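Long-range contacts in GTP-sensing transcriptional pleiotropic repressor CodY (PDB 5N0L), which binds isoleucine in its GAF domain and probably uses this cofactor, with GTP, to sense nutrient supply and repress transcription of many genes: residues E80-I88 / L101-G109; V118-L127 / E148-L159. All blocks are in the same frame, centred on the assembly; numbering follows the deposited sequence. Where two conformers were deposited one is given.

Contact 1: residues E80-I88 / L101-G109; sequences EYTQNVLKI and LEIFPEEHG. With ILE (isoleucine), chain G.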
loop_
_atom_site.group_PDB
_atom_site.type_symbol
_atom_site.label_atom_id
_atom_site.label_comp_id
_atom_site.label_asym_id
_atom_site.label_seq_id
_atom_site.Cartn_x
_atom_site.Cartn_y
_atom_site.Cartn_z
ATOM N N GLU A 80 -26.541 11.043 -18.246
ATOM C CA GLU A 80 -26.370 11.327 -19.687
ATOM C C GLU A 80 -24.947 11.851 -19.945
ATOM O O GLU A 80 -24.298 11.386 -20.917
ATOM C CB GLU A 80 -27.401 12.319 -20.139
ATOM C CG GLU A 80 -27.271 12.828 -21.567
ATOM C CD GLU A 80 -28.571 13.054 -22.280
ATOM O OE1 GLU A 80 -29.379 13.782 -21.708
ATOM O OE2 GLU A 80 -28.750 12.585 -23.452
ATOM N N TYR A 81 -24.484 12.767 -19.116
ATOM C CA TYR A 81 -23.092 13.306 -19.296
ATOM C C TYR A 81 -22.065 12.234 -19.026
ATOM O O TYR A 81 -21.066 12.122 -19.747
ATOM C CB TYR A 81 -22.842 14.520 -18.423
ATOM C CG TYR A 81 -23.456 15.849 -18.886
ATOM C CD1 TYR A 81 -24.568 15.921 -19.735
ATOM C CD2 TYR A 81 -22.881 17.073 -18.515
ATOM C CE1 TYR A 81 -25.079 17.146 -20.154
ATOM C CE2 TYR A 81 -23.389 18.327 -18.981
ATOM C CZ TYR A 81 -24.478 18.345 -19.784
ATOM O OH TYR A 81 -24.984 19.524 -20.288
ATOM N N THR A 82 -22.281 11.407 -17.988
ATOM C CA THR A 82 -21.428 10.349 -17.670
ATOM C C THR A 82 -21.235 9.369 -18.792
ATOM O O THR A 82 -20.068 9.002 -19.034
ATOM C CB THR A 82 -21.983 9.639 -16.379
ATOM O OG1 THR A 82 -22.014 10.622 -15.324
ATOM C CG2 THR A 82 -21.106 8.456 -16.012
ATOM N N GLN A 83 -22.356 8.918 -19.418
ATOM C CA GLN A 83 -22.419 7.995 -20.580
ATOM C C GLN A 83 -21.739 8.619 -21.812
ATOM O O GLN A 83 -20.933 7.840 -22.538
ATOM C CB GLN A 83 -23.662 7.266 -20.824
ATOM C CG GLN A 83 -24.076 6.519 -19.506
ATOM C CD GLN A 83 -23.084 5.590 -18.841
ATOM O OE1 GLN A 83 -22.405 4.725 -19.494
ATOM N NE2 GLN A 83 -23.064 5.632 -17.480
ATOM N N ASN A 84 -22.045 9.865 -21.986
ATOM C CA ASN A 84 -21.584 10.511 -23.224
ATOM C C ASN A 84 -20.094 10.737 -23.232
ATOM O O ASN A 84 -19.498 10.535 -24.311
ATOM C CB ASN A 84 -22.332 11.770 -23.500
ATOM C CG ASN A 84 -23.786 11.539 -23.929
ATOM O OD1 ASN A 84 -24.561 12.538 -23.994
ATOM N ND2 ASN A 84 -24.172 10.286 -24.245
ATOM N N VAL A 85 -19.465 11.091 -22.117
ATOM C CA VAL A 85 -17.995 11.275 -22.153
ATOM C C VAL A 85 -17.226 9.983 -22.462
ATOM O O VAL A 85 -16.079 10.001 -22.977
ATOM C CB VAL A 85 -17.431 12.075 -20.978
ATOM C CG1 VAL A 85 -18.006 13.486 -20.920
ATOM C CG2 VAL A 85 -17.590 11.306 -19.631
ATOM N N LEU A 86 -17.809 8.791 -22.132
ATOM C CA LEU A 86 -17.152 7.576 -22.348
ATOM C C LEU A 86 -17.213 7.132 -23.842
ATOM O O LEU A 86 -16.540 6.183 -24.236
ATOM C CB LEU A 86 -17.756 6.492 -21.446
ATOM C CG LEU A 86 -17.570 6.805 -19.955
ATOM C CD1 LEU A 86 -18.415 5.759 -19.146
ATOM C CD2 LEU A 86 -16.131 6.694 -19.492
ATOM N N LYS A 87 -18.014 7.836 -24.641
ATOM C CA LYS A 87 -18.112 7.598 -26.107
ATOM C C LYS A 87 -16.914 8.240 -26.815
ATOM O O LYS A 87 -16.689 7.891 -27.973
ATOM C CB LYS A 87 -19.362 8.255 -26.708
ATOM C CG LYS A 87 -20.673 7.700 -26.198
ATOM C CD LYS A 87 -21.856 8.492 -26.600
ATOM C CE LYS A 87 -23.121 7.873 -26.035
ATOM N NZ LYS A 87 -24.338 8.393 -26.642
ATOM N N ILE A 88 -16.170 9.073 -26.118
ATOM C CA ILE A 88 -14.948 9.772 -26.645
ATOM C C ILE A 88 -13.730 8.915 -26.277
ATOM O O ILE A 88 -13.420 8.758 -25.116
ATOM C CB ILE A 88 -14.856 11.199 -26.027
ATOM C CG1 ILE A 88 -16.075 12.121 -26.441
ATOM C CG2 ILE A 88 -13.524 11.930 -26.342
ATOM C CD1 ILE A 88 -16.353 13.357 -25.639
ATOM N N LEU A 101 -23.682 20.043 -27.902
ATOM C CA LEU A 101 -24.926 19.358 -27.493
ATOM C C LEU A 101 -25.015 17.862 -27.785
ATOM O O LEU A 101 -25.835 17.166 -27.151
ATOM C CB LEU A 101 -26.154 20.074 -28.065
ATOM C CG LEU A 101 -26.432 21.519 -27.662
ATOM C CD1 LEU A 101 -27.608 22.046 -28.456
ATOM C CD2 LEU A 101 -26.728 21.698 -26.172
ATOM N N GLU A 102 -24.239 17.376 -28.754
ATOM C CA GLU A 102 -24.190 15.963 -29.053
ATOM C C GLU A 102 -23.641 15.191 -27.821
ATOM O O GLU A 102 -24.121 14.096 -27.513
ATOM C CB GLU A 102 -23.375 15.702 -30.350
ATOM C CG GLU A 102 -24.053 16.258 -31.610
ATOM C CD GLU A 102 -23.139 16.309 -32.875
ATOM O OE1 GLU A 102 -22.101 15.598 -32.943
ATOM O OE2 GLU A 102 -23.456 17.059 -33.830
ATOM N N ILE A 103 -22.700 15.803 -27.092
ATOM C CA ILE A 103 -22.099 15.223 -25.886
ATOM C C ILE A 103 -22.712 15.740 -24.571
ATOM O O ILE A 103 -22.918 14.925 -23.602
ATOM C CB ILE A 103 -20.584 15.541 -25.857
ATOM C CG1 ILE A 103 -19.933 14.868 -27.094
ATOM C CG2 ILE A 103 -19.972 14.982 -24.583
ATOM C CD1 ILE A 103 -18.800 15.668 -27.649
ATOM N N PHE A 104 -22.996 17.017 -24.492
ATOM C CA PHE A 104 -23.441 17.669 -23.256
ATOM C C PHE A 104 -24.747 18.345 -23.586
ATOM O O PHE A 104 -24.797 19.563 -23.894
ATOM C CB PHE A 104 -22.402 18.658 -22.740
ATOM C CG PHE A 104 -21.097 18.069 -22.449
ATOM C CD1 PHE A 104 -20.886 17.152 -21.412
ATOM C CD2 PHE A 104 -19.957 18.478 -23.195
ATOM C CE1 PHE A 104 -19.668 16.644 -21.135
ATOM C CE2 PHE A 104 -18.709 17.947 -22.944
ATOM C CZ PHE A 104 -18.508 17.035 -21.911
ATOM N N PRO A 105 -25.884 17.579 -23.456
ATOM C CA PRO A 105 -27.103 18.152 -24.032
ATOM C C PRO A 105 -27.781 19.303 -23.345
ATOM O O PRO A 105 -28.709 19.864 -23.937
ATOM C CB PRO A 105 -28.053 16.958 -24.099
ATOM C CG PRO A 105 -27.205 15.837 -24.331
ATOM C CD PRO A 105 -25.952 16.104 -23.548
ATOM N N GLU A 106 -27.323 19.663 -22.140
ATOM C CA GLU A 106 -27.918 20.712 -21.367
ATOM C C GLU A 106 -27.162 22.007 -21.446
ATOM O O GLU A 106 -27.266 22.888 -20.553
ATOM C CB GLU A 106 -27.966 20.284 -19.860
ATOM C CG GLU A 106 -28.667 18.979 -19.567
ATOM C CD GLU A 106 -29.997 18.952 -20.245
ATOM O OE1 GLU A 106 -30.801 19.885 -19.969
ATOM O OE2 GLU A 106 -30.212 18.043 -21.093
ATOM N N GLU A 107 -26.394 22.191 -22.503
ATOM C CA GLU A 107 -25.567 23.347 -22.513
ATOM C C GLU A 107 -26.128 24.542 -23.251
ATOM O O GLU A 107 -25.309 25.469 -23.634
ATOM C CB GLU A 107 -24.177 22.982 -23.103
ATOM C CG GLU A 107 -23.396 22.042 -22.246
ATOM C CD GLU A 107 -23.202 22.526 -20.831
ATOM O OE1 GLU A 107 -22.573 23.605 -20.711
ATOM O OE2 GLU A 107 -23.699 21.816 -19.838
ATOM N N HIS A 108 -27.450 24.639 -23.391
ATOM C CA HIS A 108 -28.059 25.611 -24.335
ATOM C C HIS A 108 -27.738 27.140 -24.169
ATOM O O HIS A 108 -27.733 27.909 -25.203
ATOM C CB HIS A 108 -29.560 25.359 -24.574
ATOM C CG HIS A 108 -29.886 25.160 -26.029
ATOM N ND1 HIS A 108 -29.570 26.106 -26.995
ATOM C CD2 HIS A 108 -30.415 24.103 -26.699
ATOM C CE1 HIS A 108 -29.913 25.652 -28.191
ATOM N NE2 HIS A 108 -30.439 24.444 -28.037
ATOM N N GLY A 109 -27.433 27.617 -22.951
ATOM C CA GLY A 109 -26.891 29.033 -22.871
ATOM C C GLY A 109 -25.351 29.195 -22.966
ATOM O O GLY A 109 -24.818 30.295 -22.750
HETATM N N ILE G . -21.316 23.085 -18.134
HETATM C CA ILE G . -19.855 22.801 -18.255
HETATM C C ILE G . -19.077 24.087 -18.134
HETATM O O ILE G . -19.399 25.039 -18.840
HETATM C CB ILE G . -19.567 22.090 -19.560
HETATM C CG1 ILE G . -20.232 20.706 -19.531
HETATM C CG2 ILE G . -18.104 21.840 -19.710
HETATM C CD1 ILE G . -19.512 19.656 -18.705
HETATM O OXT ILE G . -18.226 24.147 -17.271
HETATM O O HOH W 1 -28.508 15.752 -20.241
HETATM O O HOH W 2 -23.330 11.594 -27.034
#
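Tyr81 lays its ring against the turn Phe104-Glu107 and is gripped at both ring face and hydroxyl. Phe104 turns an edge to that face, which bears on the tilt of the ring: the centroids lie 5.1 Å apart with planes at 64°, and Phe104 CD1 comes to 3.5 Å from Tyr81 CD2. In the plane of the Tyr81 ring, the hydroxyl accepts a bent bond from Glu106 N (3.0 Å, 138° at the hydrogen) and donates to the anti lone pair of Glu107 OE2 (2.7 Å). The two bonds hold the hydroxyl in place, and the second positions the carboxylate, whose OE1 takes the amino group of the bound isoleucine (Glu107 OE1 to ILE N, 2.9 Å) and also pairs with Arg110; Tyr81 is thus second-shell support as well as pocket wall. The Phe104 ring is sandwiched, Ile103 CG2 over the centre of one face and the ligand's CD1 over the other. Ile103 CD1 lies 3.9 Å from Ile88 CD1, the two side chains crossing at about a right angle. Helix 79-85 and the loop after helix 100-103 so wall one side of the GAF-domain pocket, with Phe104 resting on strands 92-95 and 114-122.

Contact 2: residues V118-L127 / E148-L159; sequences VPILGSGQRL and EYSATVVGLEIL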
loop_
_atom_site.group_PDB
_atom_site.type_symbol
_atom_site.label_atom_id
_atom_site.label_comp_id
_atom_site.label_asym_id
_atom_site.label_seq_id
_atom_site.Cartn_x
_atom_site.Cartn_y
_atom_site.Cartn_z
ATOM N N VAL A 118 -10.665 14.963 -22.342
ATOM C CA VAL A 118 -9.485 14.117 -22.347
ATOM C C VAL A 118 -9.746 12.841 -21.579
ATOM O O VAL A 118 -9.953 12.934 -20.331
ATOM C CB VAL A 118 -8.270 14.799 -21.762
ATOM C CG1 VAL A 118 -7.031 13.901 -21.900
ATOM C CG2 VAL A 118 -8.084 16.171 -22.429
ATOM N N PRO A 119 -9.649 11.692 -22.277
ATOM C CA PRO A 119 -9.767 10.414 -21.520
ATOM C C PRO A 119 -8.662 10.256 -20.495
ATOM O O PRO A 119 -7.483 10.572 -20.722
ATOM C CB PRO A 119 -9.681 9.344 -22.596
ATOM C CG PRO A 119 -10.242 10.014 -23.840
ATOM C CD PRO A 119 -9.753 11.442 -23.739
ATOM N N ILE A 120 -9.003 9.695 -19.321
ATOM C CA ILE A 120 -8.026 9.387 -18.306
ATOM C C ILE A 120 -7.871 7.876 -18.325
ATOM O O ILE A 120 -8.845 7.121 -18.075
ATOM C CB ILE A 120 -8.462 9.855 -16.903
ATOM C CG1 ILE A 120 -8.582 11.371 -16.824
ATOM C CG2 ILE A 120 -7.544 9.304 -15.849
ATOM C CD1 ILE A 120 -9.169 12.055 -15.576
ATOM N N LEU A 121 -6.668 7.430 -18.611
ATOM C CA LEU A 121 -6.335 6.055 -18.825
ATOM C C LEU A 121 -5.209 5.706 -17.852
ATOM O O LEU A 121 -4.375 6.533 -17.467
ATOM C CB LEU A 121 -5.836 5.830 -20.241
ATOM C CG LEU A 121 -6.735 6.355 -21.388
ATOM C CD1 LEU A 121 -6.097 6.150 -22.773
ATOM C CD2 LEU A 121 -8.123 5.741 -21.346
ATOM N N GLY A 122 -5.253 4.469 -17.374
ATOM C CA GLY A 122 -4.303 4.006 -16.420
ATOM C C GLY A 122 -4.330 2.534 -16.556
ATOM O O GLY A 122 -5.388 1.988 -16.613
ATOM N N SER A 123 -3.146 1.924 -16.696
ATOM C CA SER A 123 -2.974 0.497 -16.941
ATOM C C SER A 123 -3.996 -0.059 -17.928
ATOM O O SER A 123 -4.825 -0.942 -17.593
ATOM C CB SER A 123 -2.969 -0.241 -15.615
ATOM O OG SER A 123 -1.784 0.087 -14.888
ATOM N N GLY A 124 -3.912 0.505 -19.140
ATOM C CA GLY A 124 -4.839 0.211 -20.265
ATOM C C GLY A 124 -6.354 0.274 -20.086
ATOM O O GLY A 124 -7.088 -0.219 -20.951
ATOM N N GLN A 125 -6.833 0.902 -19.009
ATOM C CA GLN A 125 -8.269 0.964 -18.690
ATOM C C GLN A 125 -8.715 2.421 -18.733
ATOM O O GLN A 125 -7.967 3.322 -18.344
ATOM C CB GLN A 125 -8.576 0.483 -17.286
ATOM C CG GLN A 125 -8.132 -0.896 -16.963
ATOM C CD GLN A 125 -8.343 -1.171 -15.485
ATOM O OE1 GLN A 125 -7.383 -1.387 -14.743
ATOM N NE2 GLN A 125 -9.585 -1.061 -15.038
ATOM N N ARG A 126 -9.951 2.654 -19.143
ATOM C CA ARG A 126 -10.546 3.986 -19.090
ATOM C C ARG A 126 -11.104 4.177 -17.613
ATOM O O ARG A 126 -12.093 3.565 -17.241
ATOM C CB ARG A 126 -11.658 4.076 -20.071
ATOM C CG ARG A 126 -12.512 5.352 -20.079
ATOM C CD ARG A 126 -11.658 6.600 -20.448
ATOM N NE ARG A 126 -12.375 7.820 -20.576
ATOM C CZ ARG A 126 -13.093 8.182 -21.655
ATOM N NH1 ARG A 126 -13.166 7.438 -22.726
ATOM N NH2 ARG A 126 -13.708 9.345 -21.683
ATOM N N LEU A 127 -10.391 5.004 -16.866
ATOM C CA LEU A 127 -10.652 5.296 -15.463
ATOM C C LEU A 127 -11.478 6.500 -15.195
ATOM O O LEU A 127 -12.014 6.667 -14.105
ATOM C CB LEU A 127 -9.348 5.357 -14.696
ATOM C CG LEU A 127 -8.500 4.099 -14.689
ATOM C CD1 LEU A 127 -7.168 4.319 -13.966
ATOM C CD2 LEU A 127 -9.244 2.929 -14.120
ATOM N N GLU A 148 -3.149 16.637 -21.335
ATOM C CA GLU A 148 -2.924 15.276 -21.493
ATOM C C GLU A 148 -1.962 14.659 -20.501
ATOM O O GLU A 148 -2.204 13.484 -20.024
ATOM C CB GLU A 148 -2.557 14.901 -22.922
ATOM C CG GLU A 148 -3.719 15.115 -23.854
ATOM C CD GLU A 148 -3.524 14.631 -25.259
ATOM O OE1 GLU A 148 -2.465 13.989 -25.538
ATOM O OE2 GLU A 148 -4.480 14.888 -26.046
ATOM N N TYR A 149 -0.873 15.365 -20.161
ATOM C CA TYR A 149 -0.021 14.852 -19.218
ATOM C C TYR A 149 -0.744 14.892 -17.816
ATOM O O TYR A 149 -0.528 13.951 -17.038
ATOM C CB TYR A 149 1.383 15.387 -19.167
ATOM C CG TYR A 149 1.705 16.520 -18.389
ATOM C CD1 TYR A 149 1.839 16.460 -16.959
ATOM C CD2 TYR A 149 2.129 17.701 -19.039
ATOM C CE1 TYR A 149 2.271 17.541 -16.257
ATOM C CE2 TYR A 149 2.535 18.771 -18.326
ATOM C CZ TYR A 149 2.657 18.691 -16.950
ATOM O OH TYR A 149 3.086 19.787 -16.283
ATOM N N SER A 150 -1.505 15.919 -17.570
ATOM C CA SER A 150 -2.252 16.007 -16.264
ATOM C C SER A 150 -3.259 14.882 -16.147
ATOM O O SER A 150 -3.298 14.240 -15.032
ATOM C CB SER A 150 -2.950 17.339 -16.180
ATOM O OG SER A 150 -2.085 18.434 -15.973
ATOM N N ALA A 151 -3.951 14.564 -17.217
ATOM C CA ALA A 151 -4.841 13.349 -17.254
ATOM C C ALA A 151 -4.133 12.069 -17.023
ATOM O O ALA A 151 -4.589 11.182 -16.268
ATOM C CB ALA A 151 -5.649 13.284 -18.525
ATOM N N THR A 152 -2.946 11.887 -17.649
ATOM C CA THR A 152 -2.157 10.746 -17.420
ATOM C C THR A 152 -1.713 10.625 -15.935
ATOM O O THR A 152 -1.715 9.515 -15.378
ATOM C CB THR A 152 -0.902 10.803 -18.384
ATOM O OG1 THR A 152 -1.415 10.704 -19.712
ATOM C CG2 THR A 152 -0.003 9.686 -18.157
ATOM N N VAL A 153 -1.345 11.737 -15.317
ATOM C CA VAL A 153 -0.965 11.712 -13.916
ATOM C C VAL A 153 -2.202 11.289 -13.018
ATOM O O VAL A 153 -2.018 10.399 -12.121
ATOM C CB VAL A 153 -0.458 13.067 -13.457
ATOM C CG1 VAL A 153 -0.410 13.208 -11.926
ATOM C CG2 VAL A 153 0.933 13.230 -14.004
ATOM N N VAL A 154 -3.338 11.817 -13.325
ATOM C CA VAL A 154 -4.608 11.329 -12.589
ATOM C C VAL A 154 -4.746 9.812 -12.734
ATOM O O VAL A 154 -4.879 9.090 -11.683
ATOM C CB VAL A 154 -5.884 12.066 -13.002
ATOM C CG1 VAL A 154 -7.162 11.435 -12.251
ATOM C CG2 VAL A 154 -5.840 13.543 -12.725
ATOM N N GLY A 155 -4.582 9.296 -13.971
ATOM C CA GLY A 155 -4.531 7.866 -14.220
ATOM C C GLY A 155 -3.587 7.016 -13.377
ATOM O O GLY A 155 -3.956 5.928 -12.896
ATOM N N LEU A 156 -2.395 7.546 -13.133
ATOM C CA LEU A 156 -1.391 6.929 -12.349
ATOM C C LEU A 156 -1.742 6.898 -10.889
ATOM O O LEU A 156 -1.205 6.077 -10.137
ATOM C CB LEU A 156 -0.031 7.673 -12.443
ATOM C CG LEU A 156 0.669 7.534 -13.790
ATOM C CD1 LEU A 156 1.861 8.465 -13.695
ATOM C CD2 LEU A 156 1.193 6.144 -14.048
ATOM N N GLU A 157 -2.531 7.882 -10.502
ATOM C CA GLU A 157 -2.849 8.111 -9.077
ATOM C C GLU A 157 -4.147 7.446 -8.667
ATOM O O GLU A 157 -4.358 7.265 -7.452
ATOM C CB GLU A 157 -2.919 9.580 -8.752
ATOM C CG GLU A 157 -1.576 10.279 -8.783
ATOM C CD GLU A 157 -0.619 9.899 -7.678
ATOM O OE1 GLU A 157 0.568 10.113 -8.019
ATOM O OE2 GLU A 157 -1.034 9.445 -6.523
ATOM N N ILE A 158 -4.994 7.126 -9.625
ATOM C CA ILE A 158 -6.212 6.362 -9.324
ATOM C C ILE A 158 -5.974 4.848 -9.377
ATOM O O ILE A 158 -6.474 4.077 -8.516
ATOM C CB ILE A 158 -7.308 6.598 -10.340
ATOM C CG1 ILE A 158 -7.803 7.991 -10.261
ATOM C CG2 ILE A 158 -8.483 5.695 -9.915
ATOM C CD1 ILE A 158 -8.817 8.276 -11.367
ATOM N N LEU A 159 -5.243 4.481 -10.446
ATOM C CA LEU A 159 -4.895 3.136 -10.975
ATOM C C LEU A 159 -4.688 2.047 -9.945
ATOM O O LEU A 159 -5.624 1.230 -9.755
ATOM C CB LEU A 159 -3.662 3.303 -11.916
ATOM C CG LEU A 159 -2.633 2.305 -12.424
ATOM C CD1 LEU A 159 -1.786 2.984 -13.532
ATOM C CD2 LEU A 159 -1.715 1.771 -11.324
ATOM O OXT LEU A 159 -3.649 1.936 -9.287
HETATM O O HOH W 3 -1.961 6.970 -16.614
#
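Ile120 meets Ala151, Val154 and Gly155 through three different carbons, and has the largest area buried of any residue in the contact. Its CG1 lies 3.9 Å from Ala151 CB, while CD1 reaches along the helix to Val154 CG1, also at 3.9 Å. The other branch, CG2, is set anti to the backbone N by a chi1 of -64° and rests on backbone atoms, 3.5 Å from Gly155 N. Val118 packs on the Ala151 methyl from the N-terminal side, its CG1 3.7 Å from Ala151 CB and close to the aliphatic CG of Glu148. Beyond the hairpin turn, Leu127 brings CD1 against the last helical turn, near Ile158 CB and 3.9 Å from Leu159 CA.

Backbone meets backbone at a pair of glycines, where the CA atoms of Gly122 and Gly155 approach to 4.4 Å with no side chain of either between them. Gly155 CA points its hydrogen at Leu121 O (3.5 Å, 154° at the hydrogen). Here the C-terminal helix of the GAF domain packs on the antiparallel sheet, the axis of segment 148-158 passing 6.5 Å from that of strand 118-122 at 39°.

A water makes the polar link between strand and helix, donating to both Leu121 O and Thr152 O. Other polar bonds lie within the helix or lead out of the contact. Thr152 OG1 donates to Glu148 O, which Thr152 N approaches from the opposite face of the carbonyl plane; the same hydroxyl is hydrogen-bonded to Gln20 of a second subunit. The Glu148 carboxylate is held by Thr91 and by a salt bridge to Arg13 of that second subunit.

Along the chain the two contacts come in series, neither nested nor crossed. From helix 79-85 the chain passes through strand 92-95 to helix 100-103, and contact 1 closes this excursion, 12 residues intervening between its segments. Strand 114-122 follows; contact 2 then spans the rest of strand 125-134 and the start of helix 141-158, closing a gap of 20 residues. Their centres are 20 Å apart, one lining the isoleucine pocket and the other where the C-terminal helix meets the sheet. Arg126 joins them: its NH1 and NH2 probably hydrogen-bond Ile88 O (2.7 Å) and Val85 O (2.8 Å), respectively, tying the turn at the end of helix 79-85 to the hairpin of strands 114-122 and 125-134.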